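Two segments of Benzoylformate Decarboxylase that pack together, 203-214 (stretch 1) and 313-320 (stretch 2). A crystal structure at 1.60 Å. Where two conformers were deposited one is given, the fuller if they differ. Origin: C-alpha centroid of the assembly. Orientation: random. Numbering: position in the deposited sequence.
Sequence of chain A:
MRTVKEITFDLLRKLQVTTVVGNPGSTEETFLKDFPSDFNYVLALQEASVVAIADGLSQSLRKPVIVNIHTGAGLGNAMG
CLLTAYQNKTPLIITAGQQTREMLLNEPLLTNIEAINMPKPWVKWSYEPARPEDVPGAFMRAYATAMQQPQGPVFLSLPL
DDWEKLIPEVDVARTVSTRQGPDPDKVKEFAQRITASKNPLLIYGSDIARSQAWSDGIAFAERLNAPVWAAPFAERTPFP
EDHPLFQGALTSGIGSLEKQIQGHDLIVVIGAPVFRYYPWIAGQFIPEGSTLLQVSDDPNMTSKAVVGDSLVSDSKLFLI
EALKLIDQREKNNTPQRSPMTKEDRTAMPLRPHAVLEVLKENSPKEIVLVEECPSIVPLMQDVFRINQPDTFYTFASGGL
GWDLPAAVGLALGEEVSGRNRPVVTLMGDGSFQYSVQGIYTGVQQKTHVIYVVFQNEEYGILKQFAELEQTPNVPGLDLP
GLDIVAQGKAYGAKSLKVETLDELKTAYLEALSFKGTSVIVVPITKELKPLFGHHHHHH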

# COMPACT_ATOMS: atom_id res chain seq x y z
N ILE A 203 -7.93 22.08 28.67
CA ILE A 203 -7.28 22.36 27.39
C ILE A 203 -8.29 22.01 26.30
O ILE A 203 -8.72 20.86 26.20
CB ILE A 203 -6.00 21.54 27.20
CG1 ILE A 203 -5.00 21.88 28.31
CG2 ILE A 203 -5.39 21.81 25.80
CD1 ILE A 203 -3.73 21.05 28.24
N TYR A 204 -8.67 23.00 25.50
CA TYR A 204 -9.69 22.79 24.46
C TYR A 204 -9.06 22.80 23.07
O TYR A 204 -8.21 23.63 22.76
CB TYR A 204 -10.75 23.90 24.51
CG TYR A 204 -11.79 23.79 25.60
CD1 TYR A 204 -11.73 22.80 26.57
CD2 TYR A 204 -12.84 24.70 25.66
CE1 TYR A 204 -12.71 22.71 27.57
CE2 TYR A 204 -13.81 24.62 26.64
CZ TYR A 204 -13.74 23.63 27.60
OH TYR A 204 -14.71 23.56 28.56
N GLY A 205 -9.50 21.87 22.22
CA GLY A 205 -9.06 21.82 20.84
C GLY A 205 -10.20 21.99 19.86
O GLY A 205 -11.37 22.17 20.24
N SER A 206 -9.87 21.91 18.58
CA SER A 206 -10.79 22.34 17.53
C SER A 206 -11.96 21.42 17.20
O SER A 206 -12.81 21.81 16.40
CB SER A 206 -10.01 22.71 16.28
OG SER A 206 -9.12 23.77 16.60
N ASP A 207 -12.03 20.23 17.80
CA ASP A 207 -13.24 19.41 17.64
C ASP A 207 -14.44 20.22 18.13
O ASP A 207 -15.56 20.08 17.62
CB ASP A 207 -13.17 18.11 18.46
CG ASP A 207 -12.17 17.10 17.92
OD1 ASP A 207 -11.52 17.35 16.87
OD2 ASP A 207 -12.03 16.03 18.57
N ILE A 208 -14.20 21.08 19.12
CA ILE A 208 -15.25 21.92 19.68
C ILE A 208 -15.79 22.89 18.62
O ILE A 208 -16.99 23.16 18.56
CB ILE A 208 -14.74 22.67 20.94
CG1 ILE A 208 -14.57 21.67 22.10
CG2 ILE A 208 -15.68 23.82 21.33
CD1 ILE A 208 -13.73 22.24 23.23
N ALA A 209 -14.90 23.38 17.76
CA ALA A 209 -15.31 24.29 16.70
C ALA A 209 -16.16 23.54 15.67
O ALA A 209 -17.27 23.96 15.35
CB ALA A 209 -14.10 24.93 16.04
N ARG A 210 -15.62 22.42 15.18
CA ARG A 210 -16.30 21.64 14.14
C ARG A 210 -17.67 21.15 14.60
O ARG A 210 -18.64 21.20 13.84
CB ARG A 210 -15.43 20.46 13.68
CG ARG A 210 -14.31 20.84 12.70
CD ARG A 210 -13.44 19.62 12.37
NE ARG A 210 -12.61 19.19 13.49
CZ ARG A 210 -11.41 19.70 13.76
NH1 ARG A 210 -10.89 20.64 12.97
NH2 ARG A 210 -10.72 19.25 14.80
N SER A 211 -17.75 20.70 15.85
CA SER A 211 -18.97 20.11 16.39
C SER A 211 -19.96 21.14 16.92
O SER A 211 -21.01 20.78 17.46
CB SER A 211 -18.64 19.10 17.50
OG SER A 211 -18.08 19.76 18.62
N GLN A 212 -19.63 22.42 16.78
CA GLN A 212 -20.51 23.49 17.21
C GLN A 212 -20.78 23.46 18.71
O GLN A 212 -21.90 23.71 19.15
CB GLN A 212 -21.81 23.50 16.39
CG GLN A 212 -21.54 23.77 14.92
CD GLN A 212 -22.78 23.92 14.07
OE1 GLN A 212 -23.41 22.92 13.69
NE2 GLN A 212 -23.13 25.16 13.75
N ALA A 213 -19.74 23.15 19.47
CA ALA A 213 -19.85 23.00 20.93
C ALA A 213 -19.41 24.24 21.70
O ALA A 213 -19.16 24.17 22.90
CB ALA A 213 -19.04 21.79 21.39
N TRP A 214 -19.30 25.37 21.00
CA TRP A 214 -18.81 26.62 21.57
C TRP A 214 -19.47 26.93 22.92
O TRP A 214 -18.78 27.09 23.94
CB TRP A 214 -19.06 27.75 20.57
CG TRP A 214 -18.56 29.10 20.94
CD1 TRP A 214 -19.23 30.07 21.62
CD2 TRP A 214 -17.28 29.67 20.60
NE1 TRP A 214 -18.45 31.20 21.75
CE2 TRP A 214 -17.25 30.97 21.13
CE3 TRP A 214 -16.16 29.19 19.92
CZ2 TRP A 214 -16.13 31.82 20.99
CZ3 TRP A 214 -15.05 30.04 19.76
CH2 TRP A 214 -15.05 31.33 20.31
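Stretch 2 (313-320) SDSKLFLI

Stretch 2 of benzoylformate decarboxylase enters from a loop, with D314 as N-cap, and from S315 to I320 is helix that continues beyond the segment. Its first turns lie on the short helix of stretch 1 and on the turn that follows it; the CA atoms of I208 and S315 are 5.6 Å apart, those of A213 and K316 4.7 Å. The register thus rises in both stretches, five residues of stretch 1 against a single step of stretch 2. All backbone angles from S315 onward are helical (phi near -60°, psi near -45°), and F318 N, L319 N and I320 N bond back to D314 O, S315 O and K316 O. The capping bond runs from L317 N to D314 OD2 (3.2 Å), with D314 chi1 at t. S315, K316 and L319 turn their CA-to-CB bonds toward stretch 1.

The apolar part of the contact is small: A213, brought round by the Schellman turn at Q212 (positive phi), sets its CB 3.7 Å from K316 CA and 4.0 Å from L319 CD1, which also lies 4.3 Å from I208 CG1, so one methyl touches both residues.

Other van der Waals contacts set carbon against oxygen. L319 CD2 is 4.3 Å from Y204 OH. The K316 side chain, all t, runs extended past the turn, its CD 3.6 Å from S211 O and 3.8 Å from Q212 O. S315 OG is 3.3 Å from D207 CB and 3.8 Å from I208 CG1. S211 OG is 3.6 Å from S315 CB, but its hydrogen bond goes to D207 O (2.7 Å), four residues earlier in stretch 1; S211 CB is 3.5 Å from D314 OD1.

No direct hydrogen bond joins the stretches, so waters carry the polar link. Water 1 joins D207 to S313 and S315, donating to D207 OD2 (2.8 Å) and S313 O (3.0 Å) and accepting from S315 OG (2.7 Å). Water 2 donates to S211 O (2.8 Å) and only weakly to D314 OD2 (3.4 Å). The contact buries 375 Å², both sides summed.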

# COMPACT_ATOMS: atom_id res chain seq x y z
N SER A 313 -15.35 10.45 21.59
CA SER A 313 -16.66 11.08 21.57
C SER A 313 -16.65 12.38 20.78
O SER A 313 -15.66 13.11 20.80
CB SER A 313 -17.13 11.39 22.99
OG SER A 313 -18.40 12.01 22.99
N ASP A 314 -17.77 12.66 20.13
CA ASP A 314 -18.05 14.01 19.66
C ASP A 314 -17.90 14.97 20.84
O ASP A 314 -18.36 14.67 21.95
CB ASP A 314 -19.47 14.09 19.11
CG ASP A 314 -19.82 15.45 18.57
OD1 ASP A 314 -19.51 15.71 17.39
OD2 ASP A 314 -20.40 16.27 19.32
N SER A 315 -17.26 16.11 20.63
CA SER A 315 -17.03 17.05 21.72
C SER A 315 -18.33 17.58 22.32
O SER A 315 -18.45 17.70 23.54
CB SER A 315 -16.18 18.23 21.24
OG SER A 315 -14.81 17.91 21.32
N LYS A 316 -19.28 17.91 21.46
CA LYS A 316 -20.55 18.46 21.95
C LYS A 316 -21.28 17.43 22.81
O LYS A 316 -21.73 17.75 23.92
CB LYS A 316 -21.43 18.93 20.79
CG LYS A 316 -22.58 19.80 21.25
CD LYS A 316 -23.37 20.37 20.09
CE LYS A 316 -24.49 21.26 20.61
NZ LYS A 316 -25.41 21.69 19.53
N LEU A 317 -21.39 16.21 22.31
CA LEU A 317 -22.07 15.16 23.05
C LEU A 317 -21.40 14.91 24.40
O LEU A 317 -22.09 14.75 25.41
CB LEU A 317 -22.13 13.87 22.23
CG LEU A 317 -22.99 14.03 20.97
CD1 LEU A 317 -23.12 12.71 20.24
CD2 LEU A 317 -24.36 14.56 21.34
N PHE A 318 -20.07 14.90 24.43
CA PHE A 318 -19.39 14.73 25.71
C PHE A 318 -19.65 15.89 26.67
O PHE A 318 -19.95 15.66 27.84
CB PHE A 318 -17.88 14.57 25.56
CG PHE A 318 -17.17 14.55 26.89
CD1 PHE A 318 -17.11 13.38 27.63
CD2 PHE A 318 -16.64 15.72 27.42
CE1 PHE A 318 -16.48 13.37 28.88
CE2 PHE A 318 -16.02 15.71 28.65
CZ PHE A 318 -15.94 14.54 29.38
N LEU A 319 -19.50 17.12 26.20
CA LEU A 319 -19.66 18.28 27.07
C LEU A 319 -21.08 18.33 27.67
O LEU A 319 -21.26 18.67 28.84
CB LEU A 319 -19.33 19.57 26.32
CG LEU A 319 -17.83 19.75 26.07
CD1 LEU A 319 -17.58 20.76 24.96
CD2 LEU A 319 -17.11 20.16 27.36
N ILE A 320 -22.07 17.99 26.86
CA ILE A 320 -23.46 17.96 27.33
C ILE A 320 -23.65 16.90 28.42
O ILE A 320 -24.25 17.17 29.47
CB ILE A 320 -24.43 17.71 26.16
CG1 ILE A 320 -24.49 18.95 25.25
CG2 ILE A 320 -25.82 17.39 26.68
CD1 ILE A 320 -25.15 18.69 23.93
O HOH W 1 -13.93 15.51 20.60
O HOH W 2 -22.21 18.23 17.21